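Local coordinates for putative branched chain amino acid ABC transporter, periplasmic amino acid-binding protein (Brucella ovis, PDB 7JFN) that is a component of an amino-acid transport system and probably serves as its periplasmic binding protein, as in other members of the leucine-binding protein family, at residues G28-A33 with S293-A298; Q357-K362 with T370-L375. All coordinates share one frame; numbering follows the deposited sequence.

Overall arrangement
Both contacts belong to a periplasmic binding protein, probably of the leucine-binding protein family. Interaction 1 lies near the middle of the chain, its centre about 9 Å from that of the chain. It brings helix 26-44, which follows strand 13-18 of the five-stranded parallel sheet, against the start of helix 296-311, some 260 residues later. Interaction 2 is more peripheral, about 21 Å from the chain centre. It is a local pairing within the mixed sheet, between strands 350-360 and 373-380. The two centres are 21 Å apart and the nearest atoms about 8 Å, so they do not touch. Along the chain, interaction 1 closes before interaction 2 opens. A potassium ion lies about 13 Å from the side chain of Glu358.

Interaction 1 (G28-A33 with S293-A298)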
ATOM      1  N   GLY A  28       9.589   6.813   3.883  1.00 19.87           N
ATOM      2  CA  GLY A  28       9.722   6.272   5.230  1.00 19.03           C
ATOM      3  C   GLY A  28       9.149   7.205   6.288  1.00 19.96           C
ATOM      4  O   GLY A  28       8.525   6.756   7.258  1.00 20.39           O
ATOM      5  N   LEU A  29       9.337   8.511   6.104  1.00 18.64           N
ATOM      6  CA  LEU A  29       8.834   9.493   7.068  1.00 19.53           C
ATOM      7  C   LEU A  29       7.305   9.599   7.039  1.00 22.28           C
ATOM      8  O   LEU A  29       6.694   9.972   8.052  1.00 21.73           O
ATOM      9  CB  LEU A  29       9.482  10.855   6.798  1.00 21.35           C
ATOM     10  CG  LEU A  29      10.976  10.917   7.197  1.00 26.33           C
ATOM     11  CD1 LEU A  29      11.594  12.234   6.767  1.00 27.83           C
ATOM     12  CD2 LEU A  29      11.133  10.722   8.699  1.00 28.74           C
ATOM     13  N   LEU A  30       6.672   9.324   5.897  1.00 22.59           N
ATOM     14  CA  LEU A  30       5.206   9.240   5.895  1.00 22.78           C
ATOM     15  C   LEU A  30       4.734   8.024   6.675  1.00 21.42           C
ATOM     16  O   LEU A  30       3.755   8.109   7.431  1.00 20.50           O
ATOM     17  CB  LEU A  30       4.645   9.192   4.473  1.00 21.70           C
ATOM     18  CG  LEU A  30       4.989  10.430   3.652  1.00 22.43           C
ATOM     19  CD1 LEU A  30       4.624  10.212   2.157  1.00 27.38           C
ATOM     20  CD2 LEU A  30       4.301  11.665   4.234  1.00 33.30           C
ATOM     21  N   TYR A  31       5.415   6.876   6.515  1.00 19.05           N
ATOM     22  CA  TYR A  31       5.092   5.736   7.366  1.00 16.89           C
ATOM     23  C   TYR A  31       5.302   6.079   8.831  1.00 18.56           C
ATOM     24  O   TYR A  31       4.494   5.704   9.683  1.00 19.76           O
ATOM     25  CB  TYR A  31       5.915   4.492   6.991  1.00 18.56           C
ATOM     26  CG  TYR A  31       5.328   3.835   5.764  1.00 16.82           C
ATOM     27  CD1 TYR A  31       4.155   3.092   5.852  1.00 18.72           C
ATOM     28  CD2 TYR A  31       5.913   4.006   4.518  1.00 18.62           C
ATOM     29  CE1 TYR A  31       3.581   2.524   4.717  1.00 20.99           C
ATOM     30  CE2 TYR A  31       5.345   3.434   3.372  1.00 22.13           C
ATOM     31  CZ  TYR A  31       4.183   2.705   3.496  1.00 21.55           C
ATOM     32  OH  TYR A  31       3.620   2.167   2.381  1.00 23.67           O
ATOM     33  N   ARG A  32       6.384   6.786   9.151  1.00 18.45           N
ATOM     34  CA  ARG A  32       6.605   7.129  10.552  1.00 17.59           C
ATOM     35  C   ARG A  32       5.450   7.967  11.087  1.00 19.51           C
ATOM     36  O   ARG A  32       4.975   7.743  12.209  1.00 20.70           O
ATOM     37  CB  ARG A  32       7.923   7.876  10.713  1.00 20.27           C
ATOM     38  CG  ARG A  32       8.188   8.304  12.137  1.00 21.42           C
ATOM     39  CD  ARG A  32       9.397   9.226  12.159  1.00 26.55           C
ATOM     40  NE  ARG A  32       9.785   9.570  13.518  1.00 26.26           N
ATOM     41  CZ  ARG A  32       9.456  10.718  14.095  1.00 35.03           C
ATOM     42  NH1 ARG A  32       8.709  11.589  13.430  1.00 31.93           N
ATOM     43  NH2 ARG A  32       9.842  10.974  15.338  1.00 36.10           N
ATOM     44  N   ALA A  33       4.990   8.940  10.297  1.00 20.07           N
ATOM     45  CA  ALA A  33       3.901   9.805  10.756  1.00 22.80           C
ATOM     46  C   ALA A  33       2.636   8.991  11.003  1.00 23.84           C
ATOM     47  O   ALA A  33       1.928   9.218  11.995  1.00 21.76           O
ATOM     48  CB  ALA A  33       3.621  10.906   9.735  1.00 25.50           C
ATOM     49  N   SER A 293      -2.083  11.325   2.947  1.00 36.78           N
ATOM     50  CA  SER A 293      -2.011  11.104   1.518  1.00 47.08           C
ATOM     51  C   SER A 293      -1.278   9.801   1.268  1.00 31.36           C
ATOM     52  O   SER A 293      -0.627   9.257   2.158  1.00 32.09           O
ATOM     53  CB  SER A 293      -1.281  12.250   0.800  1.00 38.17           C
ATOM     54  OG  SER A 293       0.064  12.310   1.256  1.00 52.68           O
ATOM     55  N   TYR A 294      -1.425   9.309   0.043  1.00 33.54           N
ATOM     56  CA  TYR A 294      -0.542   8.309  -0.504  1.00 26.96           C
ATOM     57  C   TYR A 294      -0.521   7.054   0.368  1.00 31.21           C
ATOM     58  O   TYR A 294      -1.523   6.330   0.431  1.00 34.27           O
ATOM     59  CB  TYR A 294       0.836   8.964  -0.667  1.00 34.05           C
ATOM     60  CG  TYR A 294       1.880   8.143  -1.351  1.00 29.46           C
ATOM     61  CD1 TYR A 294       1.555   7.234  -2.353  1.00 34.25           C
ATOM     62  CD2 TYR A 294       3.211   8.255  -0.967  1.00 28.64           C
ATOM     63  CE1 TYR A 294       2.550   6.484  -2.961  1.00 31.79           C
ATOM     64  CE2 TYR A 294       4.195   7.530  -1.565  1.00 35.00           C
ATOM     65  CZ  TYR A 294       3.871   6.643  -2.549  1.00 34.74           C
ATOM     66  OH  TYR A 294       4.893   5.930  -3.104  1.00 42.62           O
ATOM     67  N   VAL A 295       0.575   6.819   1.094  1.00 28.26           N
ATOM     68  CA  VAL A 295       0.719   5.587   1.875  1.00 28.29           C
ATOM     69  C   VAL A 295       0.115   5.674   3.266  1.00 23.14           C
ATOM     70  O   VAL A 295      -0.067   4.629   3.924  1.00 22.25           O
ATOM     71  CB  VAL A 295       2.207   5.193   1.998  1.00 22.87           C
ATOM     72  CG1 VAL A 295       2.767   4.865   0.641  1.00 28.03           C
ATOM     73  CG2 VAL A 295       3.007   6.331   2.675  1.00 25.90           C
ATOM     74  N   GLU A 296      -0.247   6.870   3.733  1.00 21.87           N
ATOM     75  CA  GLU A 296      -0.613   6.990   5.137  1.00 20.56           C
ATOM     76  C   GLU A 296      -1.957   6.362   5.508  1.00 24.48           C
ATOM     77  O   GLU A 296      -2.040   5.721   6.562  1.00 21.55           O
ATOM     78  CB  GLU A 296      -0.576   8.461   5.543  1.00 23.59           C
ATOM     79  CG  GLU A 296       0.876   8.987   5.519  1.00 26.02           C
ATOM     80  CD  GLU A 296       0.978  10.491   5.713  1.00 27.32           C
ATOM     81  OE1 GLU A 296       0.453  11.241   4.861  1.00 31.35           O
ATOM     82  OE2 GLU A 296       1.595  10.926   6.721  1.00 28.93           O
ATOM     83  N   PRO A 297      -3.031   6.524   4.720  1.00 23.88           N
ATOM     84  CA  PRO A 297      -4.322   5.946   5.164  1.00 26.21           C
ATOM     85  C   PRO A 297      -4.277   4.442   5.379  1.00 23.07           C
ATOM     86  O   PRO A 297      -4.775   3.954   6.399  1.00 23.65           O
ATOM     87  CB  PRO A 297      -5.275   6.342   4.024  1.00 26.56           C
ATOM     88  CG  PRO A 297      -4.689   7.639   3.510  1.00 26.90           C
ATOM     89  CD  PRO A 297      -3.203   7.371   3.519  1.00 23.38           C
ATOM     90  N   ALA A 298      -3.648   3.689   4.471  1.00 23.10           N
ATOM     91  CA  ALA A 298      -3.626   2.236   4.626  1.00 24.13           C
ATOM     92  C   ALA A 298      -2.861   1.834   5.879  1.00 22.40           C
ATOM     93  O   ALA A 298      -3.227   0.867   6.562  1.00 22.75           O
ATOM     94  CB  ALA A 298      -2.992   1.586   3.401  1.00 26.07           C
TER
HETATM   95  O   HOH W   1       0.574   2.084   2.873  1.00 27.03           O
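The first turns of helix 26-44 pack against the turn that leads into helix 296-311, with Leu30 and Tyr31 meeting Tyr294, Val295 and Glu296. Val295 is the wedge. Its CG2 sits over one face of the Tyr31 ring, offset toward the rim, in a CH-pi contact 4.0 Å from the ring centroid. Val295 CG2 also meets Leu30 CB at 3.8 Å. CG1 of Val295, anti to its own carbonyl carbon (chi1 -64°), reaches the phenol end instead and lies 3.3 Å from Tyr31 OH. One water links the two segments. Tyr31 OH donates to it at 3.1 Å, and the water donates to Val295 O at 2.8 Å. Residues 293-296 form a type II' beta turn, closed by Glu296 N to Ser293 O. This turn places Tyr294 so that Leu30 CD1 meets its ring edge in plane, 3.9 Å from Tyr294 CD2. The Leu30 and Glu296 side chains cross at about a right angle, with Leu30 CD2 3.7 Å from Glu296 OE2. That carboxylate is well held: Glu296 OE1 accepts from Ser293 N on its anti side at 3.2 Å, while OE2 bonds to Tyr284 and His290.

Interaction 2 (Q357-K362 with T370-L375); sequences QEVSKK and TEYGFL
Glu358 and Leu375 face each other as a hydrogen-bonded antiparallel pair. Leu375 N donates to Glu358 O at 2.7 Å, and Glu358 N donates back to Leu375 O. Ser360 and Gly373 form the next such pair. Ser360 N donates to Gly373 O at 2.8 Å, and Gly373 N returns a bond to Ser360 O. Between them, Val359 and Phe374 form a non-hydrogen-bonded pair.

Packing is close on both faces of this pairing. On one, the Val359 and Phe374 side chains lie alongside each other and point the same way, with Val359 CG2 3.6 Å from Phe374 CE2. The other methyl, Val359 CG1, is anti to the backbone N (chi1 177°) and meets Tyr372 CB at 3.8 Å. Ile252 of helix 251-255 touches Val359, Tyr372 and Phe374. Gln357 OE1 lies 3.4 Å from Phe374 CB, its amide plane turned 73° from the ring. This oxygen accepts a hydrogen bond from Asn269. On the other face, Leu375 CD1 rests 3.5 Å from Lys362 CB and also touches Ser360 OG. That hydroxyl oxygen accepts from Lys362 N, an ST turn at the end of the strand.

The loose, solvent side is at the exposed Lys361 and Glu371. The extended chain of Lys361 runs beside the Tyr372 ring, with Lys361 CG 3.5 Å from Tyr372 CE1. Lys361 NZ stays 4.2 Å from Glu371 OE1, beyond salt-bridge distance, though the opposite charges probably still attract.

Strand 350-360 also pairs with strand 263-266. The arrangement is an antiparallel beta hairpin with a long connecting loop, set in the mixed sheet of a periplasmic binding protein.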
ATOM      1  N   GLN A 357     -10.296   7.010  -8.584  1.00 22.30           N
ATOM      2  CA  GLN A 357     -10.266   8.468  -8.543  1.00 22.10           C
ATOM      3  C   GLN A 357      -9.705   9.031  -9.845  1.00 22.29           C
ATOM      4  O   GLN A 357      -8.823   8.430 -10.460  1.00 23.33           O
ATOM      5  CB  GLN A 357      -9.384   8.940  -7.384  1.00 23.16           C
ATOM      6  CG  GLN A 357      -9.889   8.436  -6.033  1.00 21.80           C
ATOM      7  CD  GLN A 357      -8.796   8.411  -4.983  1.00 21.72           C
ATOM      8  OE1 GLN A 357      -8.292   9.452  -4.570  1.00 23.04           O
ATOM      9  NE2 GLN A 357      -8.410   7.211  -4.561  1.00 21.51           N
ATOM     10  N   GLU A 358     -10.203  10.201 -10.245  1.00 23.87           N
ATOM     11  CA  GLU A 358      -9.713  10.911 -11.416  1.00 24.78           C
ATOM     12  C   GLU A 358      -9.114  12.237 -10.969  1.00 25.59           C
ATOM     13  O   GLU A 358      -9.679  12.905 -10.100  1.00 25.62           O
ATOM     14  CB  GLU A 358     -10.856  11.171 -12.412  1.00 26.39           C
ATOM     15  CG  GLU A 358     -10.464  12.016 -13.625  1.00 34.46           C
ATOM     16  CD  GLU A 358     -11.654  12.702 -14.269  1.00 40.37           C
ATOM     17  OE1 GLU A 358     -11.630  12.931 -15.501  1.00 44.30           O
ATOM     18  OE2 GLU A 358     -12.614  13.040 -13.538  1.00 46.00           O
ATOM     19  N   VAL A 359      -7.986  12.627 -11.562  1.00 25.60           N
ATOM     20  CA  VAL A 359      -7.454  13.975 -11.321  1.00 25.63           C
ATOM     21  C   VAL A 359      -8.372  15.000 -11.981  1.00 27.51           C
ATOM     22  O   VAL A 359      -8.605  14.963 -13.196  1.00 29.26           O
ATOM     23  CB  VAL A 359      -6.015  14.106 -11.829  1.00 25.58           C
ATOM     24  CG1 VAL A 359      -5.514  15.553 -11.642  1.00 26.82           C
ATOM     25  CG2 VAL A 359      -5.116  13.126 -11.072  1.00 24.03           C
ATOM     26  N   SER A 360      -8.899  15.930 -11.178  1.00 29.49           N
ATOM     27  CA  SER A 360      -9.935  16.816 -11.679  1.00 31.44           C
ATOM     28  C   SER A 360      -9.891  18.158 -10.966  1.00 31.66           C
ATOM     29  O   SER A 360      -9.610  18.232  -9.768  1.00 31.43           O
ATOM     30  CB  SER A 360     -11.330  16.194 -11.495  1.00 31.56           C
ATOM     31  OG  SER A 360     -12.325  17.104 -11.945  1.00 36.13           O
ATOM     32  N   LYS A 361     -10.205  19.212 -11.716  1.00 34.81           N
ATOM     33  CA  LYS A 361     -10.459  20.512 -11.108  1.00 35.62           C
ATOM     34  C   LYS A 361     -11.713  20.501 -10.253  1.00 36.65           C
ATOM     35  O   LYS A 361     -11.909  21.423  -9.451  1.00 40.46           O
ATOM     36  CB  LYS A 361     -10.604  21.587 -12.182  1.00 43.19           C
ATOM     37  CG  LYS A 361      -9.325  21.897 -12.919  1.00 38.36           C
ATOM     38  CD  LYS A 361      -9.505  23.057 -13.879  1.00 46.69           C
ATOM     39  CE  LYS A 361      -8.339  23.134 -14.847  1.00 50.79           C
ATOM     40  NZ  LYS A 361      -8.536  24.220 -15.847  1.00 64.33           N
ATOM     41  N   LYS A 362     -12.573  19.495 -10.422  1.00 38.37           N
ATOM     42  CA  LYS A 362     -13.846  19.445  -9.716  1.00 41.99           C
ATOM     43  C   LYS A 362     -13.734  18.807  -8.347  1.00 42.78           C
ATOM     44  O   LYS A 362     -14.722  18.808  -7.600  1.00 45.10           O
ATOM     45  CB  LYS A 362     -14.897  18.698 -10.550  1.00 41.34           C
ATOM     46  CG  LYS A 362     -15.164  19.327 -11.919  1.00 43.28           C
ATOM     47  CD  LYS A 362     -15.210  20.845 -11.831  1.00 47.98           C
ATOM     48  CE  LYS A 362     -15.205  21.495 -13.202  1.00 57.76           C
ATOM     49  NZ  LYS A 362     -15.132  22.985 -13.103  1.00 61.18           N
ATOM     50  N   THR A 370      -2.457  22.940  -6.221  1.00 37.31           N
ATOM     51  CA  THR A 370      -2.868  23.232  -7.583  1.00 38.78           C
ATOM     52  C   THR A 370      -4.380  23.440  -7.644  1.00 38.04           C
ATOM     53  O   THR A 370      -5.090  23.353  -6.636  1.00 40.55           O
ATOM     54  CB  THR A 370      -2.464  22.093  -8.519  1.00 38.78           C
ATOM     55  OG1 THR A 370      -3.270  20.949  -8.221  1.00 34.87           O
ATOM     56  CG2 THR A 370      -1.005  21.729  -8.326  1.00 38.02           C
ATOM     57  N   GLU A 371      -4.883  23.689  -8.854  1.00 39.39           N
ATOM     58  CA  GLU A 371      -6.319  23.691  -9.107  1.00 40.67           C
ATOM     59  C   GLU A 371      -6.912  22.287  -9.180  1.00 35.94           C
ATOM     60  O   GLU A 371      -8.135  22.163  -9.334  1.00 36.93           O
ATOM     61  CB  GLU A 371      -6.624  24.416 -10.418  1.00 42.45           C
ATOM     62  CG  GLU A 371      -5.707  25.567 -10.718  1.00 54.81           C
ATOM     63  CD  GLU A 371      -5.595  25.813 -12.204  1.00 60.83           C
ATOM     64  OE1 GLU A 371      -6.593  26.267 -12.800  1.00 66.19           O
ATOM     65  OE2 GLU A 371      -4.519  25.523 -12.780  1.00 62.50           O
ATOM     66  N   TYR A 372      -6.093  21.241  -9.089  1.00 34.59           N
ATOM     67  CA  TYR A 372      -6.538  19.865  -9.267  1.00 31.80           C
ATOM     68  C   TYR A 372      -6.497  19.095  -7.960  1.00 32.11           C
ATOM     69  O   TYR A 372      -5.630  19.321  -7.113  1.00 34.85           O
ATOM     70  CB  TYR A 372      -5.663  19.111 -10.288  1.00 31.67           C
ATOM     71  CG  TYR A 372      -5.467  19.875 -11.550  1.00 32.31           C
ATOM     72  CD1 TYR A 372      -6.385  19.795 -12.583  1.00 39.20           C
ATOM     73  CD2 TYR A 372      -4.370  20.708 -11.705  1.00 33.51           C
ATOM     74  CE1 TYR A 372      -6.206  20.520 -13.741  1.00 36.04           C
ATOM     75  CE2 TYR A 372      -4.191  21.430 -12.844  1.00 39.47           C
ATOM     76  CZ  TYR A 372      -5.111  21.344 -13.860  1.00 42.09           C
ATOM     77  OH  TYR A 372      -4.908  22.088 -15.004  1.00 49.40           O
ATOM     78  N   GLY A 373      -7.414  18.132  -7.837  1.00 29.48           N
ATOM     79  CA  GLY A 373      -7.377  17.161  -6.765  1.00 27.74           C
ATOM     80  C   GLY A 373      -7.821  15.803  -7.285  1.00 27.16           C
ATOM     81  O   GLY A 373      -8.075  15.631  -8.476  1.00 29.34           O
ATOM     82  N   PHE A 374      -7.936  14.849  -6.371  1.00 26.09           N
ATOM     83  CA  PHE A 374      -8.407  13.514  -6.728  1.00 24.83           C
ATOM     84  C   PHE A 374      -9.907  13.427  -6.481  1.00 25.48           C
ATOM     85  O   PHE A 374     -10.369  13.587  -5.342  1.00 26.10           O
ATOM     86  CB  PHE A 374      -7.617  12.459  -5.952  1.00 22.73           C
ATOM     87  CG  PHE A 374      -6.184  12.385  -6.405  1.00 25.68           C
ATOM     88  CD1 PHE A 374      -5.210  13.186  -5.812  1.00 28.56           C
ATOM     89  CD2 PHE A 374      -5.829  11.574  -7.478  1.00 24.02           C
ATOM     90  CE1 PHE A 374      -3.890  13.168  -6.258  1.00 29.84           C
ATOM     91  CE2 PHE A 374      -4.492  11.540  -7.940  1.00 23.86           C
ATOM     92  CZ  PHE A 374      -3.524  12.340  -7.327  1.00 29.16           C
ATOM     93  N   LEU A 375     -10.672  13.223  -7.558  1.00 25.20           N
ATOM     94  CA  LEU A 375     -12.129  13.145  -7.464  1.00 26.76           C
ATOM     95  C   LEU A 375     -12.534  11.680  -7.428  1.00 25.47           C
ATOM     96  O   LEU A 375     -12.252  10.940  -8.391  1.00 26.96           O
ATOM     97  CB  LEU A 375     -12.779  13.852  -8.648  1.00 28.24           C
ATOM     98  CG  LEU A 375     -14.258  14.239  -8.557  1.00 33.14           C
ATOM     99  CD1 LEU A 375     -14.494  15.352  -9.540  1.00 35.16           C
ATOM    100  CD2 LEU A 375     -15.140  13.043  -8.885  1.00 40.15           C
TER